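Local coordinates for Di-haem cytochrome c peroxidase family protein (Burkholderia thailandensis E264, PDB 6NX0) that carries two c-type hemes, reaches an unusually stable bis-Fe(IV) state and is probably a peroxidase of the cytochrome c peroxidase/MauG family, at residues P128-F132 with R461-L465. Residues are numbered along the deposited sequence.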
loop_
_atom_site.group_PDB
_atom_site.type_symbol
_atom_site.label_atom_id
_atom_site.label_comp_id
_atom_site.label_asym_id
_atom_site.label_seq_id
_atom_site.Cartn_x
_atom_site.Cartn_y
_atom_site.Cartn_z
ATOM N N PRO A 128 -8.257 12.191 4.919
ATOM C CA PRO A 128 -9.595 11.582 4.888
ATOM C C PRO A 128 -10.399 11.976 3.660
ATOM O O PRO A 128 -11.293 11.218 3.243
ATOM C CB PRO A 128 -10.246 12.091 6.182
ATOM C CG PRO A 128 -9.503 13.331 6.523
ATOM C CD PRO A 128 -8.093 13.067 6.098
ATOM N N GLY A 129 -10.137 13.141 3.088
ATOM C CA GLY A 129 -10.858 13.576 1.905
ATOM C C GLY A 129 -10.395 12.932 0.615
ATOM O O GLY A 129 -10.984 13.187 -0.442
ATOM N N ARG A 130 -9.346 12.111 0.677
ATOM C CA ARG A 130 -8.778 11.414 -0.479
ATOM C C ARG A 130 -8.502 9.959 -0.103
ATOM O O ARG A 130 -7.411 9.431 -0.328
ATOM C CB ARG A 130 -7.499 12.111 -0.984
ATOM C CG ARG A 130 -7.013 11.683 -2.396
ATOM C CD ARG A 130 -5.678 12.312 -2.778
ATOM N NE ARG A 130 -5.787 13.760 -2.810
ATOM C CZ ARG A 130 -6.143 14.473 -3.863
ATOM N NH1 ARG A 130 -6.237 15.794 -3.761
ATOM N NH2 ARG A 130 -6.404 13.896 -5.022
ATOM N N ALA A 131 -9.502 9.292 0.488
ATOM C CA ALA A 131 -9.426 7.862 0.817
ATOM C C ALA A 131 -8.225 7.539 1.702
ATOM O O ALA A 131 -7.666 6.438 1.646
ATOM C CB ALA A 131 -9.396 7.002 -0.447
ATOM N N PHE A 132 -7.840 8.499 2.544
ATOM C CA PHE A 132 -6.707 8.325 3.456
ATOM C C PHE A 132 -5.428 8.025 2.683
ATOM O O PHE A 132 -4.524 7.355 3.174
ATOM C CB PHE A 132 -7.021 7.264 4.519
ATOM C CG PHE A 132 -8.114 7.688 5.449
ATOM C CD1 PHE A 132 -9.451 7.476 5.136
ATOM C CD2 PHE A 132 -7.806 8.365 6.615
ATOM C CE1 PHE A 132 -10.473 7.908 5.989
ATOM C CE2 PHE A 132 -8.804 8.782 7.477
ATOM C CZ PHE A 132 -10.152 8.566 7.155
ATOM N N ARG A 461 -17.650 8.699 -1.781
ATOM C CA ARG A 461 -17.249 9.988 -1.211
ATOM C C ARG A 461 -16.245 10.726 -2.086
ATOM O O ARG A 461 -16.138 11.957 -2.000
ATOM C CB ARG A 461 -16.644 9.770 0.193
ATOM C CG ARG A 461 -16.122 11.021 0.884
ATOM C CD ARG A 461 -15.687 10.675 2.300
ATOM N NE ARG A 461 -15.080 11.797 3.015
ATOM C CZ ARG A 461 -14.511 11.697 4.214
ATOM N NH1 ARG A 461 -14.447 10.523 4.828
ATOM N NH2 ARG A 461 -13.994 12.774 4.797
ATOM N N TYR A 462 -15.484 10.004 -2.902
ATOM C CA TYR A 462 -14.293 10.571 -3.525
ATOM C C TYR A 462 -14.357 10.675 -5.039
ATOM O O TYR A 462 -13.350 11.057 -5.648
ATOM C CB TYR A 462 -13.062 9.733 -3.150
ATOM C CG TYR A 462 -12.960 9.478 -1.671
ATOM C CD1 TYR A 462 -12.734 10.524 -0.787
ATOM C CD2 TYR A 462 -13.073 8.197 -1.159
ATOM C CE1 TYR A 462 -12.622 10.300 0.570
ATOM C CE2 TYR A 462 -12.963 7.962 0.206
ATOM C CZ TYR A 462 -12.743 9.021 1.055
ATOM O OH TYR A 462 -12.624 8.780 2.417
ATOM N N VAL A 463 -15.499 10.367 -5.680
ATOM C CA VAL A 463 -15.518 10.295 -7.146
ATOM C C VAL A 463 -15.176 11.627 -7.783
ATOM O O VAL A 463 -14.599 11.659 -8.875
ATOM C CB VAL A 463 -16.867 9.773 -7.672
ATOM C CG1 VAL A 463 -17.066 8.317 -7.274
ATOM C CG2 VAL A 463 -18.004 10.638 -7.188
ATOM N N GLY A 464 -15.474 12.736 -7.098
ATOM C CA GLY A 464 -15.176 14.062 -7.630
ATOM C C GLY A 464 -13.701 14.392 -7.724
ATOM O O GLY A 464 -13.342 15.374 -8.383
ATOM N N LEU A 465 -12.836 13.601 -7.096
ATOM C CA LEU A 465 -11.412 13.842 -7.198
ATOM C C LEU A 465 -10.765 13.138 -8.380
ATOM O O LEU A 465 -9.603 13.412 -8.690
ATOM C CB LEU A 465 -10.696 13.391 -5.916
ATOM C CG LEU A 465 -11.053 14.136 -4.629
ATOM C CD1 LEU A 465 -10.242 13.564 -3.462
ATOM C CD2 LEU A 465 -10.803 15.617 -4.805
#
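Start with the ring of Tyr462, which lies against the loop 128-132, just past the CXXCH heme-attachment motif that ends at His126. Tyr462 CA is 6.4 Å from Arg130 CA, the nearest pair of CA atoms across the two segments. Polar contact comes first at the tip of the ring: Tyr462 OH lies at hydrogen-bonding distance from Pro128 O, 2.9 Å. Arg461, fully extended, lays one face of its guanidinium over the same carbonyl, with CZ 3.4 Å from Pro128 O; Arg461 NH2, 3.5 Å from Pro128 O, is badly angled and makes no hydrogen bond to it. Gly129 O lies near the plane of the tyrosine ring, 3.2 Å from Tyr462 CD1.

The ring face takes the other part of the loop. Ala131 N is 3.3 Å from Tyr462 CE1, and Ala131 CB makes a CH-pi contact, 4.1 Å from the ring centroid. Leu465, one 3-10 turn on, has its N bonded to Tyr462 O at 3.0 Å; its CD1 packs 3.1 Å from Gly129 O and 3.9 Å from Arg130 CG, over one face of the Arg130 guanidinium. That charged group is satisfied elsewhere, by Thr135 OG1, Ile377 O and Ala475 O.

Phe132 O accepts a hydrogen bond from ND1 of His126, axial ligand of heme c #1, much as a backbone carbonyl does in other c-type cytochromes. The contact thus brings the C-terminal 3-10 segment that follows helix 444-455 against the heme-binding loop between helices 99-109 and 138-142.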